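Hydrogenase maturation factor (Thermoanaerobacter tengcongensis, PDB 3VTH) probably transfers the carbamoyl group of carbamoyl phosphate to the C terminus of HypE at the expense of ATP, a step in the maturation of [NiFe]-hydrogenases. Local coordinates at residues Tyr538-Gly543 against Lys583-Lys588; Leu556-Asp561 against Ala592-Met597; Glu571-Arg576 against Val610-Leu615. All coordinates share one frame; numbering follows the deposited sequence.

Contact 1: Tyr538-Gly543 against Lys583-Lys588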
ATOM      1  N   TYR A 538     -11.028  29.293  -7.959  1.00 26.76           N
ATOM      2  CA  TYR A 538     -11.147  29.182  -6.497  1.00 26.62           C
ATOM      3  C   TYR A 538     -12.575  29.399  -5.991  1.00 26.95           C
ATOM      4  O   TYR A 538     -13.212  30.372  -6.377  1.00 27.35           O
ATOM      5  CB  TYR A 538     -10.233  30.208  -5.823  1.00 27.09           C
ATOM      6  CG  TYR A 538      -8.782  29.817  -5.850  1.00 28.00           C
ATOM      7  CD1 TYR A 538      -8.370  28.600  -5.313  1.00 29.00           C
ATOM      8  CD2 TYR A 538      -7.815  30.671  -6.384  1.00 29.40           C
ATOM      9  CE1 TYR A 538      -7.030  28.223  -5.323  1.00 28.61           C
ATOM     10  CE2 TYR A 538      -6.473  30.309  -6.390  1.00 29.76           C
ATOM     11  CZ  TYR A 538      -6.100  29.068  -5.855  1.00 29.79           C
ATOM     12  OH  TYR A 538      -4.791  28.670  -5.831  1.00 32.28           O
ATOM     13  N   LYS A 539     -13.057  28.491  -5.137  1.00 26.19           N
ATOM     14  CA  LYS A 539     -14.359  28.630  -4.492  1.00 26.89           C
ATOM     15  C   LYS A 539     -14.163  28.671  -2.989  1.00 28.03           C
ATOM     16  O   LYS A 539     -13.276  27.973  -2.458  1.00 26.74           O
ATOM     17  CB  LYS A 539     -15.285  27.447  -4.846  1.00 26.49           C
ATOM     18  CG  LYS A 539     -15.546  27.270  -6.342  1.00 25.05           C
ATOM     19  CD  LYS A 539     -16.364  28.465  -6.883  1.00 28.08           C
ATOM     20  CE  LYS A 539     -16.490  28.407  -8.399  1.00 26.31           C
ATOM     21  NZ  LYS A 539     -17.061  29.673  -8.966  1.00 26.24           N
ATOM     22  N   PRO A 540     -14.997  29.462  -2.291  1.00 29.41           N
ATOM     23  CA  PRO A 540     -14.889  29.552  -0.836  1.00 31.31           C
ATOM     24  C   PRO A 540     -15.396  28.262  -0.186  1.00 33.08           C
ATOM     25  O   PRO A 540     -16.367  27.660  -0.661  1.00 33.85           O
ATOM     26  CB  PRO A 540     -15.795  30.742  -0.484  1.00 32.13           C
ATOM     27  CG  PRO A 540     -16.861  30.740  -1.570  1.00 31.97           C
ATOM     28  CD  PRO A 540     -16.111  30.277  -2.825  1.00 30.56           C
ATOM     29  N   LEU A 541     -14.736  27.833   0.875  1.00 33.91           N
ATOM     30  CA  LEU A 541     -15.157  26.651   1.596  1.00 36.14           C
ATOM     31  C   LEU A 541     -15.353  27.074   3.045  1.00 38.49           C
ATOM     32  O   LEU A 541     -14.380  27.268   3.761  1.00 37.47           O
ATOM     33  CB  LEU A 541     -14.071  25.570   1.490  1.00 35.56           C
ATOM     34  CG  LEU A 541     -14.482  24.132   1.753  1.00 37.54           C
ATOM     35  CD1 LEU A 541     -15.092  23.571   0.481  1.00 39.88           C
ATOM     36  CD2 LEU A 541     -13.270  23.290   2.162  1.00 39.35           C
ATOM     37  N   PRO A 542     -16.613  27.272   3.462  1.00 42.15           N
ATOM     38  CA  PRO A 542     -16.917  27.776   4.806  1.00 45.60           C
ATOM     39  C   PRO A 542     -16.837  26.669   5.852  1.00 48.11           C
ATOM     40  O   PRO A 542     -17.429  25.596   5.678  1.00 47.78           O
ATOM     41  CB  PRO A 542     -18.358  28.278   4.666  1.00 46.94           C
ATOM     42  CG  PRO A 542     -18.946  27.382   3.615  1.00 45.01           C
ATOM     43  CD  PRO A 542     -17.831  27.116   2.643  1.00 42.47           C
ATOM     44  N   GLY A 543     -16.089  26.926   6.919  1.00 51.13           N
ATOM     45  CA  GLY A 543     -15.967  25.981   8.022  1.00 54.30           C
ATOM     46  C   GLY A 543     -14.706  25.144   7.967  1.00 55.26           C
ATOM     47  O   GLY A 543     -14.250  24.658   9.003  1.00 56.18           O
ATOM     48  N   LYS A 583     -23.372  34.145   5.139  1.00 38.75           N
ATOM     49  CA  LYS A 583     -22.764  35.294   5.801  1.00 40.15           C
ATOM     50  C   LYS A 583     -21.290  35.076   6.119  1.00 39.10           C
ATOM     51  O   LYS A 583     -20.490  35.985   5.938  1.00 38.85           O
ATOM     52  CB  LYS A 583     -23.549  35.694   7.056  1.00 42.00           C
ATOM     53  CG  LYS A 583     -24.795  36.493   6.745  1.00 45.00           C
ATOM     54  CD  LYS A 583     -25.627  36.742   8.003  1.00 49.08           C
ATOM     55  CE  LYS A 583     -26.482  37.980   7.875  1.00 54.66           C
ATOM     56  NZ  LYS A 583     -27.767  37.735   7.177  1.00 57.59           N
ATOM     57  N   GLN A 584     -20.944  33.873   6.580  1.00 38.62           N
ATOM     58  CA  GLN A 584     -19.562  33.503   6.865  1.00 38.10           C
ATOM     59  C   GLN A 584     -18.682  33.591   5.614  1.00 37.11           C
ATOM     60  O   GLN A 584     -17.592  34.153   5.662  1.00 36.46           O
ATOM     61  CB  GLN A 584     -19.478  32.099   7.481  1.00 37.68           C
ATOM     62  CG  GLN A 584     -20.017  32.028   8.907  1.00 39.40           C
ATOM     63  CD  GLN A 584     -19.922  30.651   9.524  1.00 38.36           C
ATOM     64  OE1 GLN A 584     -19.566  29.677   8.857  1.00 40.81           O
ATOM     65  NE2 GLN A 584     -20.235  30.562  10.811  1.00 39.88           N
ATOM     66  N   ILE A 585     -19.162  33.041   4.498  1.00 36.17           N
ATOM     67  CA  ILE A 585     -18.461  33.189   3.223  1.00 35.21           C
ATOM     68  C   ILE A 585     -18.234  34.668   2.887  1.00 36.58           C
ATOM     69  O   ILE A 585     -17.100  35.076   2.623  1.00 35.29           O
ATOM     70  CB  ILE A 585     -19.220  32.514   2.077  1.00 35.07           C
ATOM     71  CG1 ILE A 585     -19.232  30.990   2.281  1.00 33.62           C
ATOM     72  CG2 ILE A 585     -18.597  32.908   0.712  1.00 33.87           C
ATOM     73  CD1 ILE A 585     -20.125  30.248   1.276  1.00 35.62           C
ATOM     74  N   ASP A 586     -19.314  35.452   2.914  1.00 37.40           N
ATOM     75  CA  ASP A 586     -19.272  36.868   2.580  1.00 39.80           C
ATOM     76  C   ASP A 586     -18.326  37.664   3.488  1.00 40.11           C
ATOM     77  O   ASP A 586     -17.688  38.608   3.038  1.00 40.51           O
ATOM     78  CB  ASP A 586     -20.688  37.469   2.673  1.00 41.21           C
ATOM     79  CG  ASP A 586     -20.775  38.865   2.082  1.00 45.45           C
ATOM     80  OD1 ASP A 586     -20.580  39.015   0.853  1.00 47.68           O
ATOM     81  OD2 ASP A 586     -21.070  39.816   2.844  1.00 48.37           O
ATOM     82  N   ARG A 587     -18.261  37.286   4.765  1.00 40.48           N
ATOM     83  CA  ARG A 587     -17.510  38.044   5.778  1.00 41.31           C
ATOM     84  C   ARG A 587     -16.110  37.475   6.013  1.00 40.62           C
ATOM     85  O   ARG A 587     -15.351  38.015   6.816  1.00 41.66           O
ATOM     86  CB  ARG A 587     -18.280  38.086   7.102  1.00 42.27           C
ATOM     87  CG  ARG A 587     -19.624  38.802   7.031  1.00 42.79           C
ATOM     88  CD  ARG A 587     -20.374  38.742   8.351  1.00 41.83           C
ATOM     89  NE  ARG A 587     -21.762  39.184   8.206  1.00 41.75           N
ATOM     90  CZ  ARG A 587     -22.586  39.446   9.222  1.00 43.29           C
ATOM     91  NH1 ARG A 587     -22.180  39.296  10.482  1.00 43.15           N
ATOM     92  NH2 ARG A 587     -23.825  39.847   8.978  1.00 42.67           N
ATOM     93  N   LYS A 588     -15.790  36.392   5.303  1.00 39.01           N
ATOM     94  CA  LYS A 588     -14.510  35.646   5.399  1.00 39.01           C
ATOM     95  C   LYS A 588     -14.222  35.102   6.804  1.00 39.01           C
ATOM     96  O   LYS A 588     -13.097  35.201   7.331  1.00 38.36           O
ATOM     97  CB  LYS A 588     -13.322  36.448   4.839  1.00 39.69           C
ATOM     98  CG  LYS A 588     -13.543  36.995   3.426  1.00 41.59           C
ATOM     99  CD  LYS A 588     -12.481  38.044   3.067  1.00 48.10           C
ATOM    100  CE  LYS A 588     -12.501  38.367   1.569  1.00 49.90           C
ATOM    101  NZ  LYS A 588     -12.043  37.172   0.779  1.00 50.04           N
TER

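Contact 2: Leu556-Asp561 against Ala592-Met597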
ATOM      1  N   LEU A 556     -22.593  24.569  -1.291  1.00 28.85           N
ATOM      2  CA  LEU A 556     -22.954  25.988  -1.130  1.00 29.32           C
ATOM      3  C   LEU A 556     -21.782  26.924  -1.460  1.00 28.51           C
ATOM      4  O   LEU A 556     -21.949  27.968  -2.105  1.00 28.99           O
ATOM      5  CB  LEU A 556     -23.464  26.258   0.286  1.00 30.08           C
ATOM      6  CG  LEU A 556     -24.840  25.668   0.595  1.00 31.44           C
ATOM      7  CD1 LEU A 556     -25.145  25.791   2.063  1.00 32.76           C
ATOM      8  CD2 LEU A 556     -25.928  26.364  -0.255  1.00 31.64           C
ATOM      9  N   GLY A 557     -20.601  26.553  -0.994  1.00 27.32           N
ATOM     10  CA  GLY A 557     -19.382  27.248  -1.384  1.00 27.67           C
ATOM     11  C   GLY A 557     -19.212  27.323  -2.897  1.00 27.51           C
ATOM     12  O   GLY A 557     -18.923  28.391  -3.440  1.00 28.60           O
ATOM     13  N   PHE A 558     -19.411  26.206  -3.589  1.00 26.79           N
ATOM     14  CA  PHE A 558     -19.220  26.168  -5.051  1.00 27.25           C
ATOM     15  C   PHE A 558     -20.244  27.033  -5.796  1.00 28.65           C
ATOM     16  O   PHE A 558     -19.955  27.533  -6.898  1.00 28.53           O
ATOM     17  CB  PHE A 558     -19.244  24.723  -5.582  1.00 26.86           C
ATOM     18  CG  PHE A 558     -17.892  24.042  -5.567  1.00 27.10           C
ATOM     19  CD1 PHE A 558     -17.302  23.607  -6.752  1.00 27.96           C
ATOM     20  CD2 PHE A 558     -17.184  23.888  -4.376  1.00 28.19           C
ATOM     21  CE1 PHE A 558     -16.031  22.982  -6.750  1.00 26.88           C
ATOM     22  CE2 PHE A 558     -15.927  23.269  -4.362  1.00 26.93           C
ATOM     23  CZ  PHE A 558     -15.348  22.824  -5.564  1.00 27.17           C
ATOM     24  N   ILE A 559     -21.423  27.215  -5.190  1.00 29.26           N
ATOM     25  CA  ILE A 559     -22.509  27.969  -5.835  1.00 31.02           C
ATOM     26  C   ILE A 559     -22.782  29.333  -5.198  1.00 33.00           C
ATOM     27  O   ILE A 559     -23.778  29.974  -5.536  1.00 33.98           O
ATOM     28  CB  ILE A 559     -23.835  27.151  -5.886  1.00 31.09           C
ATOM     29  CG1 ILE A 559     -24.410  26.912  -4.475  1.00 29.88           C
ATOM     30  CG2 ILE A 559     -23.610  25.859  -6.666  1.00 30.83           C
ATOM     31  CD1 ILE A 559     -25.869  26.371  -4.445  1.00 31.35           C
ATOM     32  N   PHE A 560     -21.895  29.781  -4.298  1.00 34.24           N
ATOM     33  CA  PHE A 560     -22.153  30.958  -3.440  1.00 36.71           C
ATOM     34  C   PHE A 560     -22.626  32.217  -4.176  1.00 38.36           C
ATOM     35  O   PHE A 560     -23.477  32.963  -3.672  1.00 39.49           O
ATOM     36  CB  PHE A 560     -20.933  31.280  -2.562  1.00 36.73           C
ATOM     37  CG  PHE A 560     -19.868  32.103  -3.257  1.00 37.80           C
ATOM     38  CD1 PHE A 560     -19.701  33.454  -2.939  1.00 40.21           C
ATOM     39  CD2 PHE A 560     -19.046  31.537  -4.235  1.00 37.49           C
ATOM     40  CE1 PHE A 560     -18.719  34.227  -3.579  1.00 41.36           C
ATOM     41  CE2 PHE A 560     -18.053  32.306  -4.883  1.00 39.09           C
ATOM     42  CZ  PHE A 560     -17.890  33.641  -4.552  1.00 38.67           C
ATOM     43  N   ASP A 561     -22.077  32.461  -5.361  1.00 38.75           N
ATOM     44  CA  ASP A 561     -22.390  33.706  -6.082  1.00 40.77           C
ATOM     45  C   ASP A 561     -23.486  33.532  -7.131  1.00 41.41           C
ATOM     46  O   ASP A 561     -23.675  34.399  -7.979  1.00 41.29           O
ATOM     47  CB  ASP A 561     -21.125  34.278  -6.736  1.00 41.01           C
ATOM     48  CG  ASP A 561     -20.439  33.280  -7.650  1.00 41.65           C
ATOM     49  OD1 ASP A 561     -20.960  32.157  -7.818  1.00 43.67           O
ATOM     50  OD2 ASP A 561     -19.371  33.610  -8.197  1.00 43.76           O
ATOM     51  N   ALA A 592     -11.856  28.999   3.620  1.00 32.79           N
ATOM     52  CA  ALA A 592     -10.681  28.713   2.803  1.00 32.69           C
ATOM     53  C   ALA A 592     -11.090  28.828   1.345  1.00 32.34           C
ATOM     54  O   ALA A 592     -12.272  28.698   1.026  1.00 33.17           O
ATOM     55  CB  ALA A 592     -10.140  27.311   3.097  1.00 32.22           C
ATOM     56  N   TYR A 593     -10.138  29.094   0.463  1.00 31.18           N
ATOM     57  CA  TYR A 593     -10.428  29.084  -0.964  1.00 30.25           C
ATOM     58  C   TYR A 593      -9.768  27.882  -1.592  1.00 28.94           C
ATOM     59  O   TYR A 593      -8.594  27.586  -1.295  1.00 27.58           O
ATOM     60  CB  TYR A 593      -9.969  30.385  -1.617  1.00 31.33           C
ATOM     61  CG  TYR A 593     -10.838  31.540  -1.196  1.00 35.68           C
ATOM     62  CD1 TYR A 593     -12.000  31.856  -1.895  1.00 38.80           C
ATOM     63  CD2 TYR A 593     -10.520  32.293  -0.064  1.00 40.00           C
ATOM     64  CE1 TYR A 593     -12.812  32.932  -1.489  1.00 42.54           C
ATOM     65  CE2 TYR A 593     -11.324  33.347   0.347  1.00 43.59           C
ATOM     66  CZ  TYR A 593     -12.461  33.656  -0.365  1.00 44.30           C
ATOM     67  OH  TYR A 593     -13.234  34.715   0.061  1.00 49.41           O
ATOM     68  N   VAL A 594     -10.525  27.170  -2.433  1.00 27.81           N
ATOM     69  CA  VAL A 594     -10.084  25.844  -2.895  1.00 26.75           C
ATOM     70  C   VAL A 594     -10.167  25.658  -4.398  1.00 26.17           C
ATOM     71  O   VAL A 594     -11.129  26.096  -5.053  1.00 25.26           O
ATOM     72  CB  VAL A 594     -10.871  24.677  -2.207  1.00 26.78           C
ATOM     73  CG1 VAL A 594     -10.941  24.894  -0.708  1.00 27.74           C
ATOM     74  CG2 VAL A 594     -12.318  24.560  -2.797  1.00 27.55           C
ATOM     75  N   SER A 595      -9.137  25.014  -4.930  1.00 25.69           N
ATOM     76  CA  SER A 595      -9.133  24.464  -6.293  1.00 25.52           C
ATOM     77  C   SER A 595      -8.930  22.986  -6.038  1.00 25.24           C
ATOM     78  O   SER A 595      -7.837  22.562  -5.658  1.00 24.96           O
ATOM     79  CB  SER A 595      -7.952  25.028  -7.104  1.00 26.23           C
ATOM     80  OG  SER A 595      -7.670  24.246  -8.266  1.00 24.56           O
ATOM     81  N   SER A 596      -9.979  22.188  -6.181  1.00 24.38           N
ATOM     82  CA  SER A 596      -9.901  20.815  -5.678  1.00 23.48           C
ATOM     83  C   SER A 596     -10.838  19.892  -6.435  1.00 23.42           C
ATOM     84  O   SER A 596     -12.039  20.130  -6.480  1.00 22.22           O
ATOM     85  CB  SER A 596     -10.254  20.787  -4.186  1.00 23.47           C
ATOM     86  OG  SER A 596     -10.509  19.458  -3.733  1.00 25.33           O
ATOM     87  N   MET A 597     -10.281  18.818  -6.995  1.00 23.06           N
ATOM     88  CA  MET A 597     -11.100  17.809  -7.677  1.00 22.83           C
ATOM     89  C   MET A 597     -11.966  17.046  -6.679  1.00 22.59           C
ATOM     90  O   MET A 597     -13.118  16.714  -6.959  1.00 22.32           O
ATOM     91  CB  MET A 597     -10.221  16.858  -8.511  1.00 22.58           C
ATOM     92  CG  MET A 597     -11.022  15.909  -9.458  1.00 23.42           C
ATOM     93  SD  MET A 597     -12.161  16.771 -10.571  1.00 26.35           S
ATOM     94  CE  MET A 597     -11.034  17.854 -11.476  1.00 22.91           C
TER

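Contact 3: Glu571-Arg576 against Val610-Leu615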
ATOM      1  N   GLU A 571     -33.212  25.269  -0.812  1.00 45.37           N
ATOM      2  CA  GLU A 571     -34.409  25.176   0.032  1.00 48.56           C
ATOM      3  C   GLU A 571     -34.419  24.017   1.022  1.00 48.95           C
ATOM      4  O   GLU A 571     -35.104  24.097   2.042  1.00 50.06           O
ATOM      5  CB  GLU A 571     -35.669  25.142  -0.823  1.00 49.94           C
ATOM      6  CG  GLU A 571     -36.106  26.520  -1.253  1.00 53.41           C
ATOM      7  CD  GLU A 571     -37.402  26.509  -2.037  1.00 58.43           C
ATOM      8  OE1 GLU A 571     -37.763  25.446  -2.603  1.00 59.79           O
ATOM      9  OE2 GLU A 571     -38.056  27.571  -2.089  1.00 61.70           O
ATOM     10  N   GLN A 572     -33.656  22.963   0.716  1.00 48.06           N
ATOM     11  CA  GLN A 572     -33.514  21.792   1.582  1.00 49.26           C
ATOM     12  C   GLN A 572     -32.603  22.085   2.765  1.00 48.70           C
ATOM     13  O   GLN A 572     -32.661  21.390   3.779  1.00 49.49           O
ATOM     14  CB  GLN A 572     -32.911  20.608   0.815  1.00 48.64           C
ATOM     15  CG  GLN A 572     -33.831  19.943  -0.213  1.00 52.20           C
ATOM     16  CD  GLN A 572     -33.119  18.811  -0.951  1.00 54.03           C
ATOM     17  OE1 GLN A 572     -33.102  17.664  -0.495  1.00 56.56           O
ATOM     18  NE2 GLN A 572     -32.522  19.133  -2.095  1.00 53.15           N
ATOM     19  N   VAL A 573     -31.735  23.085   2.627  1.00 47.28           N
ATOM     20  CA  VAL A 573     -30.899  23.492   3.755  1.00 46.67           C
ATOM     21  C   VAL A 573     -31.746  24.268   4.767  1.00 48.71           C
ATOM     22  O   VAL A 573     -32.582  25.115   4.398  1.00 49.14           O
ATOM     23  CB  VAL A 573     -29.601  24.251   3.305  1.00 45.42           C
ATOM     24  CG1 VAL A 573     -28.714  24.589   4.503  1.00 44.51           C
ATOM     25  CG2 VAL A 573     -28.812  23.388   2.336  1.00 42.45           C
ATOM     26  N   ASP A 574     -31.567  23.918   6.041  1.00 49.74           N
ATOM     27  CA  ASP A 574     -32.231  24.607   7.146  1.00 52.33           C
ATOM     28  C   ASP A 574     -31.935  26.100   7.024  1.00 52.52           C
ATOM     29  O   ASP A 574     -30.782  26.508   6.828  1.00 50.96           O
ATOM     30  CB  ASP A 574     -31.763  24.034   8.497  1.00 53.14           C
ATOM     31  CG  ASP A 574     -32.225  24.868   9.693  1.00 56.47           C
ATOM     32  OD1 ASP A 574     -31.375  25.584  10.266  1.00 58.27           O
ATOM     33  OD2 ASP A 574     -33.421  24.815  10.063  1.00 59.92           O
ATOM     34  N   SER A 575     -33.000  26.891   7.111  1.00 54.46           N
ATOM     35  CA  SER A 575     -32.998  28.318   6.796  1.00 55.43           C
ATOM     36  C   SER A 575     -31.997  29.150   7.613  1.00 55.17           C
ATOM     37  O   SER A 575     -31.320  30.028   7.075  1.00 54.21           O
ATOM     38  CB  SER A 575     -34.418  28.857   6.973  1.00 57.70           C
ATOM     39  OG  SER A 575     -34.488  30.243   6.720  1.00 61.01           O
ATOM     40  N   ARG A 576     -31.912  28.865   8.908  1.00 55.87           N
ATOM     41  CA  ARG A 576     -31.021  29.597   9.799  1.00 55.87           C
ATOM     42  C   ARG A 576     -29.567  29.229   9.520  1.00 52.80           C
ATOM     43  O   ARG A 576     -28.719  30.110   9.390  1.00 51.98           O
ATOM     44  CB  ARG A 576     -31.412  29.370  11.264  1.00 57.78           C
ATOM     45  CG  ARG A 576     -32.651  30.180  11.654  1.00 62.52           C
ATOM     46  CD  ARG A 576     -33.482  29.558  12.776  1.00 66.95           C
ATOM     47  NE  ARG A 576     -34.878  29.978  12.659  1.00 70.64           N
ATOM     48  CZ  ARG A 576     -35.811  29.844  13.601  1.00 74.42           C
ATOM     49  NH1 ARG A 576     -35.526  29.293  14.775  1.00 76.27           N
ATOM     50  NH2 ARG A 576     -37.045  30.270  13.368  1.00 75.69           N
ATOM     51  N   VAL A 610     -26.946  12.571  -3.882  1.00 38.14           N
ATOM     52  CA  VAL A 610     -26.305  11.314  -3.563  1.00 39.09           C
ATOM     53  C   VAL A 610     -26.170  11.165  -2.063  1.00 40.18           C
ATOM     54  O   VAL A 610     -26.511  10.179  -1.517  1.00 40.69           O
ATOM     55  CB  VAL A 610     -24.952  11.194  -4.247  1.00 38.01           C
ATOM     56  CG1 VAL A 610     -24.160  10.019  -3.754  1.00 37.66           C
ATOM     57  CG2 VAL A 610     -25.122  11.096  -5.693  1.00 38.31           C
ATOM     58  N   ARG A 611     -25.662  12.184  -1.425  1.00 40.66           N
ATOM     59  CA  ARG A 611     -25.478  12.299   0.019  1.00 42.72           C
ATOM     60  C   ARG A 611     -25.412  13.783   0.382  1.00 42.79           C
ATOM     61  O   ARG A 611     -24.997  14.591  -0.438  1.00 42.36           O
ATOM     62  CB  ARG A 611     -24.163  11.616   0.453  1.00 42.15           C
ATOM     63  CG  ARG A 611     -24.352  10.162   0.872  1.00 46.33           C
ATOM     64  CD  ARG A 611     -23.074   9.533   1.409  1.00 49.09           C
ATOM     65  NE  ARG A 611     -23.380   8.225   2.001  1.00 53.24           N
ATOM     66  CZ  ARG A 611     -23.483   7.999   3.308  1.00 54.83           C
ATOM     67  NH1 ARG A 611     -23.290   8.983   4.181  1.00 55.10           N
ATOM     68  NH2 ARG A 611     -23.768   6.781   3.745  1.00 56.76           N
ATOM     69  N   LYS A 612     -25.805  14.143   1.601  1.00 43.94           N
ATOM     70  CA  LYS A 612     -25.583  15.513   2.074  1.00 44.48           C
ATOM     71  C   LYS A 612     -24.491  15.540   3.127  1.00 43.46           C
ATOM     72  O   LYS A 612     -23.862  16.575   3.356  1.00 42.58           O
ATOM     73  CB  LYS A 612     -26.863  16.150   2.622  1.00 46.44           C
ATOM     74  CG  LYS A 612     -28.022  16.230   1.621  1.00 50.13           C
ATOM     75  CD  LYS A 612     -28.589  17.659   1.500  1.00 53.75           C
ATOM     76  CE  LYS A 612     -29.314  18.113   2.762  1.00 57.09           C
ATOM     77  NZ  LYS A 612     -29.641  19.576   2.715  1.00 57.82           N
ATOM     78  N   GLU A 613     -24.280  14.394   3.769  1.00 43.34           N
ATOM     79  CA  GLU A 613     -23.251  14.247   4.791  1.00 43.20           C
ATOM     80  C   GLU A 613     -22.529  12.918   4.603  1.00 42.27           C
ATOM     81  O   GLU A 613     -23.134  11.932   4.196  1.00 42.43           O
ATOM     82  CB  GLU A 613     -23.862  14.330   6.194  1.00 44.74           C
ATOM     83  CG  GLU A 613     -24.809  15.529   6.379  1.00 48.51           C
ATOM     84  CD  GLU A 613     -25.234  15.752   7.820  1.00 52.89           C
ATOM     85  OE1 GLU A 613     -26.422  16.056   8.037  1.00 55.20           O
ATOM     86  OE2 GLU A 613     -24.383  15.622   8.729  1.00 55.17           O
ATOM     87  N   VAL A 614     -21.236  12.908   4.894  1.00 41.08           N
ATOM     88  CA  VAL A 614     -20.420  11.706   4.749  1.00 41.36           C
ATOM     89  C   VAL A 614     -19.737  11.312   6.065  1.00 42.11           C
ATOM     90  O   VAL A 614     -19.495  12.158   6.940  1.00 42.02           O
ATOM     91  CB  VAL A 614     -19.366  11.832   3.611  1.00 39.77           C
ATOM     92  CG1 VAL A 614     -20.058  12.068   2.241  1.00 38.90           C
ATOM     93  CG2 VAL A 614     -18.354  12.923   3.916  1.00 39.23           C
ATOM     94  N   LEU A 615     -19.435  10.021   6.184  1.00 42.66           N
ATOM     95  CA  LEU A 615     -18.872   9.446   7.405  1.00 43.75           C
ATOM     96  C   LEU A 615     -17.356   9.407   7.332  1.00 42.97           C
ATOM     97  O   LEU A 615     -16.681   9.413   8.356  1.00 43.27           O
ATOM     98  CB  LEU A 615     -19.453   8.048   7.660  1.00 44.86           C
ATOM     99  CG  LEU A 615     -20.988   8.006   7.822  1.00 46.66           C
ATOM    100  CD1 LEU A 615     -21.547   6.580   7.981  1.00 48.16           C
ATOM    101  CD2 LEU A 615     -21.444   8.886   8.988  1.00 49.34           C
TER

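Contact 1: Tyr538-Gly543 against Lys583-Lys588
Ile585 meets Pro540 and Pro542 with a different branch for each, and its first torsion deals the branches out. With chi1 at -67°, CG2 stands anti to the backbone N, while CG1 lies beside that N and anti to the carbonyl carbon; chi2 at 173° then runs CD1 straight on from CG1. The methyl CG2 comes down on Pro540, 3.6 Å from its CG, and is almost as close to Pro540 CB at 3.7 Å, the two side chains crossing at about a right angle. The longer branch goes to the second proline: Ile585 CG1 lies 3.7 Å from Pro542 CB, and Ile585 CD1 reaches on to 3.9 Å from Pro542 CG. Both prolines point toward the helix because they alternate along strand 530-542 with Leu541, whose side chain heads away from it and packs on Val594. The contact therefore joins the end of this strand to the last turn of helix 575-587, within the second subdomain of the Kae1-like domain, a family of the actin-like ATPase clan. Lys539, Leu541 and Gly543 make the backbone hydrogen bonds to Val594, Ala592 and Asn590; the prolines between them have no N-H to give. Replacing Ile585 by an alanine would probably open a gap against both proline rings and take away part of the packing round Phe560, which touches Ile585 as well as Pro540. Just beyond the isoleucine the helix closes in a Schellman motif: Lys588 has positive phi, and its N bonds back to Ile585 O at 3.3 Å. From there the chain leads into strand 591-594, antiparallel to the strand that carries the prolines.

Contact 2: Leu556-Asp561 against Ala592-Met597
Phe558 and Val594 set their side chains at about a right angle, and the one close approach is from a ring corner to a methyl: Phe558 CE2 lies 4.1 Å from Val594 CG2. The methyl meets the ring obliquely. With chi1 at -47°, Val594 holds CG2 between its own backbone N and carbonyl carbon, and from there it points at the phenylalanine. Farther round the ring, near its plane, the edge looks to the backbone carbonyl of Ser596, with Phe558 CZ 4.4 Å from Ser596 O, a loose approach. The side chain of Ser596 is engaged elsewhere: OG bonds to Gly508 O and caps the start of the next helix at Arg599 N. It lies about 6 Å from the side chain of iron ligand Asp507 and about 6 Å from the bound nucleotide analogue, nearest atoms in both cases, so this end of the contact borders the iron and nucleotide site. Around it, the ring of Phe558 leaves helix 551-559 and also packs on Arg599, Phe600 and Ala603 of helix 597-607, while Val594 sits on strand 591-594, which runs antiparallel to strand 530-542.

Contact 3: Glu571-Arg576 against Val610-Leu615
Lys612, whose ammonium comes up against Gln572 and Val573, also makes a cation-pi contact with the ring of Tyr552; Val573 and Glu613 pack on that tyrosine too. The second flat group is the guanidinium of the neighbouring Arg611, which holds the loop from within. Its NH1 donates to Glu613 O at 3.0 Å, with an angle of 147° at the hydrogen, and the oxygen sits at the edge of the guanidinium, only 10° out of its plane. The NE of Arg611 forms a salt bridge with Glu623, so two bonds hold the group and should limit its rotation.

Across the contact it is the end of the lysine that does the touching. The Lys612 chain is bent at chi2 (-127°) and again at chi3, and this brings NZ in beside the backbone of Gln572. Lys612 NZ lies 3.7 Å from Gln572 O, too long for a hydrogen bond, and Lys612 NZ is 3.9 Å from Gln572 CB. Val573 CG2 is likewise 3.9 Å from Lys612 NZ, with the valine crossing the lysine chain at a slant. The carbonyl of Gln572 lies at the weakly bonded end of helix 567-572, and its partial negative charge may exert a weak, long-range attraction on the ammonium. The loop itself is tied down by backbone hydrogen bonds between Lys612 and Tyr552 and between Val614 and Lys549.

Asp574 serves as N-cap of helix 575-587, its OD1 accepting from Glu577 N. What Lys612 meets is thus the junction of helices 567-572 and 575-587, facing the loop between helices 597-607 and 619-626 in the second Kae1-like subdomain, a partly buried place away from the annotated metal and nucleotide sites.

How the contacts relate
The first segments of contacts 1, 2 and 3 follow one another along the chain, and their partners then come in the same order, so all three interleave within the second Kae1-like subdomain. Contacts 1 and 2 have centres about 8 Å apart and share a sheet, strands 530-542 and 591-594 being antiparallel neighbours; they also touch where Pro540 CD packs 3.5 Å from Phe560 CE2. Contact 3 lies apart from this pair, its centre about 17 Å from that of contact 1 and about 16 Å from that of contact 2, but shares helix 575-587 with contact 1. Together they pack the helices between the two strands against the sheet and bring them beside the later loop, with contact 2 alone approaching the iron and nucleotide.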